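Local coordinates for endo-arabinase (Bacteroides thetaiotaomicron, PDB 5C0P), which probably hydrolyses glycosidic bonds in L-arabinan breakdown, as a magnesium-binding member of glycoside hydrolase family 43, at residues W155-G161 against V199-T204; D160-Q166 against P179-A185; D28-V33 against H261-K266; K230-G234 against I274-N280. One frame throughout, in Å; residues are numbered along the deposited sequence.

Interaction 1 of 4, residues W155-G161 against V199-T204; sequences WLETIDG and VTGNVT. With MG (magnesium ion), chain B.
W155 lays its indole against V199-T204, with V203 CG2 over one face, 3.7 Å from the centroid of the five-membered ring in a CH-pi contact, and L156 CD2 over the opposite face. Its chi1 of 71° places CG between the backbone N and the carbonyl carbon, which carries the six-membered ring out to V199, where W155 CZ3 lies 3.6 Å from V199 O. Replacing this tryptophan by an alanine would probably open a gap beside G201 and leave V203 CG2 and V199 without their aromatic partner. T158 O binds a magnesium ion at 2.1 Å, whose other five ligands are waters, one of them donating to D160 O. I159 leaves the helix with positive phi; its O accepts N202 N (2.9 Å), while CD1 packs on V199 CG1. D160 OD1 takes N202 ND2 (3.1 Å) from above the carboxylate plane, 64° out of it, and S186 holds OD2. G161 N then bonds N202 O (2.8 Å), completing the single bridge of D160 with N202. W155 also touches I194 and S196 on strand 194-196, the hairpin partner of 199-201, and V203 and T204 carry the second segment on to F224 and W221 of strand 217-224.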
# COMPACT_ATOMS: atom_id res chain seq x y z
N TRP A 155 -11.43 10.37 -1.80
CA TRP A 155 -12.88 10.50 -1.90
C TRP A 155 -13.42 11.84 -1.40
O TRP A 155 -14.50 12.26 -1.82
CB TRP A 155 -13.55 9.35 -1.16
CG TRP A 155 -13.41 9.45 0.33
CD1 TRP A 155 -12.31 9.14 1.08
CD2 TRP A 155 -14.42 9.88 1.24
NE1 TRP A 155 -12.57 9.36 2.41
CE2 TRP A 155 -13.86 9.81 2.54
CE3 TRP A 155 -15.74 10.31 1.10
CZ2 TRP A 155 -14.58 10.17 3.68
CZ3 TRP A 155 -16.45 10.66 2.23
CH2 TRP A 155 -15.87 10.59 3.50
N LEU A 156 -12.70 12.50 -0.50
CA LEU A 156 -13.12 13.80 -0.01
C LEU A 156 -13.16 14.82 -1.15
O LEU A 156 -13.89 15.81 -1.09
CB LEU A 156 -12.19 14.29 1.10
CG LEU A 156 -12.41 13.56 2.42
CD1 LEU A 156 -11.50 14.12 3.50
CD2 LEU A 156 -13.87 13.68 2.83
N GLU A 157 -12.36 14.55 -2.19
CA GLU A 157 -12.29 15.38 -3.38
C GLU A 157 -13.21 14.84 -4.49
O GLU A 157 -13.90 15.60 -5.17
CB GLU A 157 -10.84 15.41 -3.87
CG GLU A 157 -10.58 16.17 -5.16
CD GLU A 157 -9.12 16.55 -5.33
OE1 GLU A 157 -8.39 15.85 -6.05
OE2 GLU A 157 -8.69 17.56 -4.73
N THR A 158 -13.23 13.52 -4.65
CA THR A 158 -13.90 12.89 -5.79
C THR A 158 -15.30 12.34 -5.50
O THR A 158 -16.02 11.98 -6.44
CB THR A 158 -13.06 11.73 -6.36
OG1 THR A 158 -12.88 10.73 -5.35
CG2 THR A 158 -11.71 12.24 -6.80
N ILE A 159 -15.67 12.30 -4.22
CA ILE A 159 -16.93 11.71 -3.74
C ILE A 159 -16.95 10.19 -3.86
O ILE A 159 -16.92 9.48 -2.86
CB ILE A 159 -18.19 12.35 -4.36
CG1 ILE A 159 -18.07 13.87 -4.38
CG2 ILE A 159 -19.43 11.93 -3.59
CD1 ILE A 159 -17.82 14.49 -3.01
N ASP A 160 -17.02 9.69 -5.10
CA ASP A 160 -16.80 8.28 -5.38
C ASP A 160 -15.28 8.14 -5.53
O ASP A 160 -14.71 8.62 -6.51
CB ASP A 160 -17.52 7.89 -6.68
CG ASP A 160 -17.94 6.43 -6.71
OD1 ASP A 160 -17.58 5.67 -5.78
OD2 ASP A 160 -18.62 6.03 -7.69
N GLY A 161 -14.64 7.53 -4.54
CA GLY A 161 -13.19 7.39 -4.51
C GLY A 161 -12.71 6.71 -5.77
O GLY A 161 -13.41 5.87 -6.33
N VAL A 199 -18.97 15.38 3.90
CA VAL A 199 -19.15 14.67 2.64
C VAL A 199 -19.58 13.22 2.85
O VAL A 199 -19.08 12.55 3.75
CB VAL A 199 -17.84 14.67 1.83
CG1 VAL A 199 -18.03 14.01 0.48
CG2 VAL A 199 -17.31 16.08 1.67
N THR A 200 -20.50 12.73 2.01
CA THR A 200 -20.87 11.32 2.01
C THR A 200 -20.43 10.69 0.69
O THR A 200 -20.85 11.11 -0.39
CB THR A 200 -22.38 11.12 2.19
OG1 THR A 200 -22.79 11.66 3.45
CG2 THR A 200 -22.73 9.64 2.15
N GLY A 201 -19.56 9.69 0.78
CA GLY A 201 -18.99 9.10 -0.42
C GLY A 201 -18.32 7.78 -0.12
O GLY A 201 -18.47 7.24 0.98
N ASN A 202 -17.57 7.28 -1.09
CA ASN A 202 -16.98 5.94 -1.01
C ASN A 202 -15.47 5.99 -1.03
O ASN A 202 -14.86 6.55 -1.94
CB ASN A 202 -17.47 5.08 -2.18
CG ASN A 202 -18.98 5.04 -2.27
OD1 ASN A 202 -19.66 4.71 -1.29
ND2 ASN A 202 -19.52 5.40 -3.43
N VAL A 203 -14.85 5.38 -0.01
CA VAL A 203 -13.41 5.39 0.15
C VAL A 203 -12.71 4.46 -0.84
O VAL A 203 -13.20 3.36 -1.11
CB VAL A 203 -13.06 4.94 1.58
CG1 VAL A 203 -11.55 4.68 1.76
CG2 VAL A 203 -13.58 5.95 2.60
N THR A 204 -11.57 4.91 -1.38
CA THR A 204 -10.59 4.01 -1.99
C THR A 204 -9.29 4.10 -1.21
O THR A 204 -8.73 5.19 -1.05
CB THR A 204 -10.30 4.31 -3.47
OG1 THR A 204 -10.02 5.70 -3.63
CG2 THR A 204 -11.47 3.92 -4.35
MG MG B . -16.44 11.94 -8.52
O HOH W 1 -10.41 7.66 -1.44
O HOH W 2 -15.36 10.13 -8.70
O HOH W 3 -18.15 10.84 -8.15
O HOH W 4 -14.72 13.00 -9.08
O HOH W 5 -17.47 13.75 -8.16
O HOH W 6 -16.90 11.90 -10.53

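Interaction 2 of 4, residues D160-Q166 against P179-A185; sequences DGEIYAQ and PYLLFKA
Y164 and L181 face each other as a non-hydrogen-bonded pair of antiparallel strands, and L181 CD1 sits over one face of the tyrosine ring, 4.1 Å from its centroid. With CG anti to its backbone N (chi1 175°) and a bend at chi2, L181 carries CD1 over the ring and on to E162 CB; its CB packs separately against Y164 CE2. The phenol is fixed at its far end as well: Y164 OH donates to E162 OE1 (2.6 Å), meeting the carboxylate from above its plane. E162 and K184 run side by side in extended form, but E162 OE2 and K184 NZ remain 4.3 Å apart, beyond a salt bridge. On the other face of the sheet F183, its chi1 of 58° placing CG between N and C, brings its ring beside I163, with I163 CD1 3.7 Å from F183 CZ and I163 CB over the ring. Between I163 and Y164 the register slips by one, a beta bulge. L182 N bonds I163 O (2.8 Å) there, and the L182 methyls spread over A165 CB. Q166 stretches alongside P179, its NE2 held by G177 O. Strand 162-168 pairs on its other edge with 147-153, from which the F151 ring meets that of Y164, nearly parallel to it, while W221 and M219 of strand 217-224 cover I163, L182 and F183.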
# COMPACT_ATOMS: atom_id res chain seq x y z
N ASP A 160 -17.02 9.69 -5.10
CA ASP A 160 -16.80 8.28 -5.38
C ASP A 160 -15.28 8.14 -5.53
O ASP A 160 -14.71 8.62 -6.51
CB ASP A 160 -17.52 7.89 -6.68
CG ASP A 160 -17.94 6.43 -6.71
OD1 ASP A 160 -17.58 5.67 -5.78
OD2 ASP A 160 -18.62 6.03 -7.69
N GLY A 161 -14.64 7.53 -4.54
CA GLY A 161 -13.19 7.39 -4.51
C GLY A 161 -12.71 6.71 -5.77
O GLY A 161 -13.41 5.87 -6.33
N GLU A 162 -11.51 7.08 -6.22
CA GLU A 162 -10.98 6.61 -7.49
C GLU A 162 -9.64 5.92 -7.30
O GLU A 162 -8.86 6.27 -6.42
CB GLU A 162 -10.82 7.80 -8.44
CG GLU A 162 -12.17 8.44 -8.84
CD GLU A 162 -12.05 9.74 -9.61
OE1 GLU A 162 -10.92 10.23 -9.83
OE2 GLU A 162 -13.11 10.28 -10.01
N ILE A 163 -9.37 4.92 -8.14
CA ILE A 163 -8.06 4.28 -8.18
C ILE A 163 -7.49 4.40 -9.59
O ILE A 163 -8.21 4.16 -10.58
CB ILE A 163 -8.13 2.80 -7.71
CG1 ILE A 163 -8.35 2.77 -6.20
CG2 ILE A 163 -6.85 2.05 -8.08
CD1 ILE A 163 -8.58 1.38 -5.61
N TYR A 164 -6.22 4.79 -9.67
CA TYR A 164 -5.52 5.05 -10.95
C TYR A 164 -4.29 4.19 -11.11
O TYR A 164 -3.67 3.79 -10.13
CB TYR A 164 -5.06 6.51 -11.04
CG TYR A 164 -6.18 7.48 -11.25
CD1 TYR A 164 -6.91 7.97 -10.18
CD2 TYR A 164 -6.50 7.93 -12.52
CE1 TYR A 164 -7.95 8.85 -10.38
CE2 TYR A 164 -7.54 8.81 -12.73
CZ TYR A 164 -8.26 9.27 -11.65
OH TYR A 164 -9.30 10.16 -11.85
N ALA A 165 -3.93 3.92 -12.37
CA ALA A 165 -2.62 3.35 -12.69
C ALA A 165 -1.87 4.27 -13.65
O ALA A 165 -2.48 4.99 -14.45
CB ALA A 165 -2.77 1.97 -13.31
N GLN A 166 -0.54 4.23 -13.58
CA GLN A 166 0.27 5.05 -14.46
C GLN A 166 1.66 4.42 -14.56
O GLN A 166 2.21 4.02 -13.54
CB GLN A 166 0.39 6.46 -13.87
CG GLN A 166 0.94 7.50 -14.83
CD GLN A 166 0.87 8.89 -14.25
OE1 GLN A 166 0.61 9.08 -13.05
NE2 GLN A 166 1.12 9.89 -15.09
N PRO A 179 -2.27 9.60 -15.89
CA PRO A 179 -2.88 8.58 -15.03
C PRO A 179 -4.13 8.00 -15.70
O PRO A 179 -4.83 8.73 -16.42
CB PRO A 179 -3.29 9.36 -13.78
CG PRO A 179 -2.51 10.64 -13.82
CD PRO A 179 -2.25 10.94 -15.27
N TYR A 180 -4.38 6.71 -15.49
CA TYR A 180 -5.52 6.05 -16.09
C TYR A 180 -6.48 5.58 -15.00
O TYR A 180 -6.08 4.85 -14.11
CB TYR A 180 -5.06 4.89 -16.99
CG TYR A 180 -6.14 4.42 -17.93
CD1 TYR A 180 -7.11 3.52 -17.51
CD2 TYR A 180 -6.22 4.91 -19.22
CE1 TYR A 180 -8.11 3.10 -18.35
CE2 TYR A 180 -7.22 4.50 -20.08
CZ TYR A 180 -8.17 3.60 -19.64
OH TYR A 180 -9.16 3.20 -20.49
N LEU A 181 -7.73 6.02 -15.06
CA LEU A 181 -8.73 5.63 -14.06
C LEU A 181 -9.13 4.17 -14.23
O LEU A 181 -9.64 3.78 -15.28
CB LEU A 181 -9.96 6.54 -14.16
CG LEU A 181 -11.13 6.17 -13.24
CD1 LEU A 181 -10.76 6.39 -11.80
CD2 LEU A 181 -12.35 7.02 -13.58
N LEU A 182 -8.88 3.38 -13.19
CA LEU A 182 -9.19 1.95 -13.21
C LEU A 182 -10.65 1.67 -12.85
O LEU A 182 -11.34 0.93 -13.55
CB LEU A 182 -8.26 1.21 -12.25
CG LEU A 182 -6.77 1.36 -12.57
CD1 LEU A 182 -5.95 0.41 -11.72
CD2 LEU A 182 -6.49 1.11 -14.04
N PHE A 183 -11.10 2.27 -11.76
CA PHE A 183 -12.49 2.14 -11.32
C PHE A 183 -12.76 3.09 -10.18
O PHE A 183 -11.83 3.66 -9.61
CB PHE A 183 -12.83 0.69 -10.89
CG PHE A 183 -11.96 0.14 -9.79
CD1 PHE A 183 -12.25 0.39 -8.45
CD2 PHE A 183 -10.88 -0.67 -10.10
CE1 PHE A 183 -11.46 -0.15 -7.44
CE2 PHE A 183 -10.09 -1.22 -9.10
CZ PHE A 183 -10.38 -0.95 -7.77
N LYS A 184 -14.04 3.27 -9.89
CA LYS A 184 -14.49 4.00 -8.72
C LYS A 184 -14.99 3.00 -7.69
O LYS A 184 -15.46 1.92 -8.06
CB LYS A 184 -15.59 4.98 -9.10
CG LYS A 184 -15.17 5.96 -10.18
CD LYS A 184 -16.28 6.93 -10.54
CE LYS A 184 -15.73 8.05 -11.42
NZ LYS A 184 -16.79 9.02 -11.82
N ALA A 185 -14.89 3.35 -6.42
CA ALA A 185 -15.22 2.42 -5.34
C ALA A 185 -16.65 1.86 -5.44
O ALA A 185 -16.89 0.69 -5.09
CB ALA A 185 -14.99 3.06 -3.98

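Interaction 3 of 4, residues D28-V33 against H261-K266; sequences DPFILV and HAMVFK. With MG (magnesium ion), chain C; TRS (2-amino-2-hydroxymethyl-propane-1,3-diol), chain J.
D28 lays its CB over the face of the H261 imidazole, 3.6 Å from the ring centroid, while D28 OD1 comes within 3.1 Å of H261 CB, and both residues have positive phi. Nothing hydrogen-bonds directly between the two segments; instead a water lies 2.7 Å from both P29 O and H261 O. Further on, the selenomethionine M263 curls at all three torsions (chi1 51°) to set CE over the centre of the F30 ring, a Met-aromatic contact in which SE stands farther off. F265 offers one face to I31 CB and is met obliquely by V33 CG2, 3.4 Å from F265 CD1. A serine in place of this phenylalanine would probably leave I31 and V33 facing a gap between strands 30-34 and 260-266. H261 NE2 binds a magnesium ion at 2.2 Å, with four waters and D84 completing the shell. H261 ND1 donates to Tris O2 at 2.8 Å. D28 reaches the metal's water shell through its O and Tris through OD2. Because Tris also bonds R27 and D136, which is predicted to tune the catalytic acid, it probably marks the substrate pocket, and the metal at NE2 and the hydroxyl at ND1 probably fix the rotation of the imidazole beside it.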
# COMPACT_ATOMS: atom_id res chain seq x y z
N ASP A 28 -1.76 -0.32 8.33
CA ASP A 28 -1.24 -0.43 6.96
C ASP A 28 0.07 -1.20 6.83
O ASP A 28 0.99 -0.72 6.15
CB ASP A 28 -1.09 0.98 6.38
CG ASP A 28 -2.31 1.87 6.64
OD1 ASP A 28 -3.45 1.37 6.53
OD2 ASP A 28 -2.15 3.06 6.96
N PRO A 29 0.18 -2.38 7.46
CA PRO A 29 1.49 -3.04 7.49
C PRO A 29 1.92 -3.68 6.17
O PRO A 29 1.28 -4.60 5.65
CB PRO A 29 1.31 -4.12 8.55
CG PRO A 29 -0.13 -4.49 8.45
CD PRO A 29 -0.85 -3.19 8.14
N PHE A 30 3.00 -3.15 5.63
CA PHE A 30 3.61 -3.67 4.41
C PHE A 30 4.86 -4.44 4.81
O PHE A 30 5.73 -3.90 5.49
CB PHE A 30 3.97 -2.51 3.49
CG PHE A 30 4.51 -2.93 2.15
CD1 PHE A 30 5.82 -3.39 2.02
CD2 PHE A 30 3.71 -2.86 1.01
CE1 PHE A 30 6.32 -3.78 0.79
CE2 PHE A 30 4.21 -3.24 -0.23
CZ PHE A 30 5.52 -3.70 -0.34
N ILE A 31 4.95 -5.70 4.39
CA ILE A 31 6.12 -6.53 4.72
C ILE A 31 7.08 -6.59 3.54
O ILE A 31 6.73 -7.07 2.46
CB ILE A 31 5.69 -7.97 5.04
CG1 ILE A 31 4.69 -8.00 6.20
CG2 ILE A 31 6.93 -8.83 5.34
CD1 ILE A 31 5.23 -7.38 7.49
N LEU A 32 8.29 -6.07 3.75
CA LEU A 32 9.37 -6.22 2.77
C LEU A 32 10.10 -7.53 3.05
O LEU A 32 10.66 -7.71 4.13
CB LEU A 32 10.34 -5.05 2.88
CG LEU A 32 11.66 -5.20 2.09
CD1 LEU A 32 11.42 -5.23 0.58
CD2 LEU A 32 12.59 -4.07 2.46
N VAL A 33 10.07 -8.45 2.09
CA VAL A 33 10.86 -9.68 2.17
C VAL A 33 12.17 -9.43 1.44
O VAL A 33 12.19 -9.33 0.21
CB VAL A 33 10.12 -10.87 1.51
CG1 VAL A 33 10.91 -12.16 1.70
CG2 VAL A 33 8.74 -11.01 2.08
N HIS A 261 -6.21 -2.42 4.31
CA HIS A 261 -4.91 -2.01 3.77
C HIS A 261 -3.96 -3.20 3.70
O HIS A 261 -2.98 -3.31 4.47
CB HIS A 261 -4.29 -0.82 4.51
CG HIS A 261 -3.20 -0.15 3.74
ND1 HIS A 261 -3.30 1.14 3.27
CD2 HIS A 261 -2.00 -0.62 3.31
CE1 HIS A 261 -2.20 1.45 2.61
NE2 HIS A 261 -1.40 0.40 2.61
N ALA A 262 -4.26 -4.10 2.77
CA ALA A 262 -3.57 -5.37 2.64
C ALA A 262 -2.58 -5.38 1.49
O ALA A 262 -2.75 -4.68 0.49
CB ALA A 262 -4.58 -6.50 2.45
N MSE A 263 -1.55 -6.20 1.65
CA MSE A 263 -0.69 -6.57 0.54
C MSE A 263 -0.39 -8.07 0.68
O MSE A 263 -0.63 -8.67 1.74
CB MSE A 263 0.58 -5.71 0.49
CG MSE A 263 1.35 -5.64 1.81
SE MSE A 263 2.53 -7.16 2.16
CE MSE A 263 3.81 -6.83 0.73
N VAL A 264 0.10 -8.68 -0.39
CA VAL A 264 0.48 -10.08 -0.34
C VAL A 264 1.95 -10.24 -0.72
O VAL A 264 2.52 -9.42 -1.46
CB VAL A 264 -0.40 -10.97 -1.25
CG1 VAL A 264 -1.86 -10.95 -0.76
CG2 VAL A 264 -0.32 -10.52 -2.69
N PHE A 265 2.56 -11.28 -0.19
CA PHE A 265 3.96 -11.56 -0.44
C PHE A 265 4.23 -13.04 -0.25
O PHE A 265 3.47 -13.74 0.42
CB PHE A 265 4.85 -10.76 0.51
CG PHE A 265 4.70 -11.13 1.97
CD1 PHE A 265 5.54 -12.06 2.57
CD2 PHE A 265 3.71 -10.53 2.75
CE1 PHE A 265 5.41 -12.40 3.92
CE2 PHE A 265 3.55 -10.87 4.09
CZ PHE A 265 4.40 -11.79 4.68
N LYS A 266 5.33 -13.51 -0.81
CA LYS A 266 5.78 -14.87 -0.51
C LYS A 266 6.84 -14.81 0.57
O LYS A 266 7.79 -14.02 0.48
CB LYS A 266 6.30 -15.58 -1.75
CG LYS A 266 5.18 -15.93 -2.71
CD LYS A 266 5.70 -16.65 -3.93
CE LYS A 266 4.54 -17.22 -4.73
NZ LYS A 266 5.00 -17.86 -6.00
MG MG C . 0.63 0.26 1.75
C TRS J . -4.72 5.28 4.95
C1 TRS J . -4.74 6.41 3.92
C2 TRS J . -4.09 4.05 4.31
C3 TRS J . -3.98 5.71 6.23
N TRS J . -6.10 4.97 5.33
O1 TRS J . -3.43 6.83 3.58
O2 TRS J . -4.99 3.42 3.41
O3 TRS J . -4.15 4.77 7.28
O HOH W 7 1.40 0.46 3.70
O HOH W 8 -0.37 -3.60 3.82
O HOH W 9 0.46 -1.85 1.81
O HOH W 10 0.18 0.02 -0.29
O HOH W 11 0.59 2.34 1.33

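Interaction 4 of 4, residues K230-G234 against I274-N280; sequences KYAIG and ISYHAPN. With GOL (glycerol), chain I.
Y231 and I233 of strand 231-234 face I274 and Y276 of strand 274-278, and N280 in the loop after it, with no backbone hydrogen bond across: the strands run nearly antiparallel, at 160°, yet their axes come no nearer than 9.1 Å, so side chains alone bridge them. A cis peptide bond precedes P279 in that loop, and beyond it N280 CA lies 6.5 Å from Y231 CA. With CG anti to the backbone N (chi1 -166°), the N280 amide lies flat on the Y231 ring, the planes 16° apart, with ND2 over the face and N280 OD1 3.3 Å from Y231 CD2. The amide can hardly turn, because N280 OD1 accepts H277 NE2 at 2.9 Å in a nearly straight bond that lies in both the carbonyl and the imidazole plane, and also takes a bond from R27. The H277 ring is close to parallel with that of Y231 but slid aside, the centroids 5.7 Å apart. Along the strands, I233 sends CD1 over the Y276 ring, 3.8 Å from its centroid, in a CH-pi contact, and the same methyl touches I274 CD1. Y231 OH bonds D205, while Y276 OH hydrogen-bonds D257 and also takes a bond from a glycerol. Strand 260-266, neighbour of 272-278 in its sheet, borders the contact: A262 touches I233, I274 and Y276, and H261 touches Y231. L220 of strand 217-224 packs on both I233 and I274, so the contact joins two successive sheets of what is, for this family, a five-bladed beta-propeller.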
# COMPACT_ATOMS: atom_id res chain seq x y z
N LYS A 230 -18.00 -1.95 8.43
CA LYS A 230 -16.61 -2.37 8.68
C LYS A 230 -15.66 -2.01 7.55
O LYS A 230 -16.01 -2.03 6.38
CB LYS A 230 -16.54 -3.88 8.92
CG LYS A 230 -17.06 -4.31 10.28
CD LYS A 230 -17.01 -5.83 10.41
CE LYS A 230 -17.51 -6.27 11.77
NZ LYS A 230 -17.71 -7.74 11.81
N TYR A 231 -14.42 -1.69 7.93
CA TYR A 231 -13.35 -1.56 6.96
C TYR A 231 -13.09 -2.97 6.45
O TYR A 231 -13.25 -3.94 7.20
CB TYR A 231 -12.12 -1.04 7.68
CG TYR A 231 -11.00 -0.48 6.82
CD1 TYR A 231 -11.25 0.44 5.81
CD2 TYR A 231 -9.68 -0.84 7.08
CE1 TYR A 231 -10.20 0.97 5.06
CE2 TYR A 231 -8.63 -0.31 6.35
CZ TYR A 231 -8.89 0.58 5.33
OH TYR A 231 -7.84 1.10 4.62
N ALA A 232 -12.70 -3.09 5.19
CA ALA A 232 -12.55 -4.42 4.60
C ALA A 232 -11.60 -4.43 3.43
O ALA A 232 -11.22 -3.37 2.90
CB ALA A 232 -13.92 -4.94 4.15
N ILE A 233 -11.23 -5.64 3.04
CA ILE A 233 -10.40 -5.88 1.86
C ILE A 233 -11.30 -6.42 0.77
O ILE A 233 -12.02 -7.42 0.96
CB ILE A 233 -9.33 -6.95 2.15
CG1 ILE A 233 -8.53 -6.59 3.41
CG2 ILE A 233 -8.43 -7.13 0.93
CD1 ILE A 233 -7.73 -7.76 3.97
N GLY A 234 -11.30 -5.74 -0.38
CA GLY A 234 -11.99 -6.23 -1.55
C GLY A 234 -10.98 -6.69 -2.58
O GLY A 234 -9.78 -6.36 -2.49
N ILE A 274 -0.78 -12.90 3.35
CA ILE A 274 -1.38 -11.57 3.32
C ILE A 274 -1.01 -10.84 4.62
O ILE A 274 -0.89 -11.46 5.67
CB ILE A 274 -2.92 -11.63 3.11
CG1 ILE A 274 -3.50 -10.23 2.90
CG2 ILE A 274 -3.60 -12.34 4.27
CD1 ILE A 274 -4.94 -10.24 2.38
N SER A 275 -0.80 -9.54 4.51
CA SER A 275 -0.55 -8.68 5.67
C SER A 275 -1.50 -7.48 5.62
O SER A 275 -1.58 -6.79 4.59
CB SER A 275 0.91 -8.19 5.65
OG SER A 275 1.17 -7.25 6.68
N TYR A 276 -2.20 -7.24 6.72
CA TYR A 276 -3.12 -6.10 6.82
C TYR A 276 -3.30 -5.76 8.29
O TYR A 276 -2.81 -6.48 9.14
CB TYR A 276 -4.47 -6.42 6.17
CG TYR A 276 -5.30 -7.52 6.81
CD1 TYR A 276 -6.35 -7.22 7.68
CD2 TYR A 276 -5.08 -8.85 6.49
CE1 TYR A 276 -7.14 -8.23 8.23
CE2 TYR A 276 -5.86 -9.87 7.04
CZ TYR A 276 -6.88 -9.55 7.91
OH TYR A 276 -7.65 -10.56 8.44
N HIS A 277 -4.00 -4.67 8.60
CA HIS A 277 -4.25 -4.39 10.02
C HIS A 277 -5.70 -4.64 10.36
O HIS A 277 -6.58 -4.51 9.51
CB HIS A 277 -3.84 -2.96 10.41
CG HIS A 277 -4.78 -1.90 9.91
ND1 HIS A 277 -4.48 -1.11 8.82
CD2 HIS A 277 -6.01 -1.52 10.33
CE1 HIS A 277 -5.48 -0.28 8.60
NE2 HIS A 277 -6.43 -0.52 9.50
N ALA A 278 -5.95 -5.01 11.61
CA ALA A 278 -7.31 -5.14 12.13
C ALA A 278 -7.27 -4.92 13.63
O ALA A 278 -6.23 -5.13 14.25
CB ALA A 278 -7.87 -6.52 11.81
N PRO A 279 -8.38 -4.45 14.22
CA PRO A 279 -9.53 -3.83 13.58
C PRO A 279 -9.08 -2.45 13.11
O PRO A 279 -7.87 -2.19 13.06
CB PRO A 279 -10.54 -3.70 14.73
CG PRO A 279 -9.68 -3.52 15.93
CD PRO A 279 -8.45 -4.37 15.69
N ASN A 280 -10.02 -1.57 12.78
CA ASN A 280 -9.65 -0.33 12.11
C ASN A 280 -9.56 0.88 13.04
O ASN A 280 -9.37 2.01 12.58
CB ASN A 280 -10.58 -0.05 10.93
CG ASN A 280 -10.04 1.02 10.00
OD1 ASN A 280 -8.85 1.02 9.65
ND2 ASN A 280 -10.90 1.95 9.61
C1 GOL I . -6.87 -14.49 5.60
C2 GOL I . -7.88 -13.79 4.70
O2 GOL I . -7.35 -13.65 3.40
C3 GOL I . -8.20 -12.41 5.25
O3 GOL I . -8.95 -12.55 6.44

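Overall arrangement
Interaction 3 opens first, at 28-33, and its loop closes only at 261-266, bringing the first sheet against the last. Interactions 1 and 2 both nest inside it. Interaction 1, from 155-161 to 199-204, joins helix 155-158 to the segment after strand 194-196; within it interaction 2, sharing D160 and G161, closes at 179-185 and pairs strands 162-168 and 178-184 of one sheet. T204 OG1 probably bonds E162 O between them. Interaction 4, from 230-234 to 274-280, crosses interaction 3 and joins the sheets of 231-238 and 272-278. Interactions 3 and 4 meet through probable bonds of P29 O with S275 OG and D28 N with H277 ND1; interactions 1 and 2 touch neither.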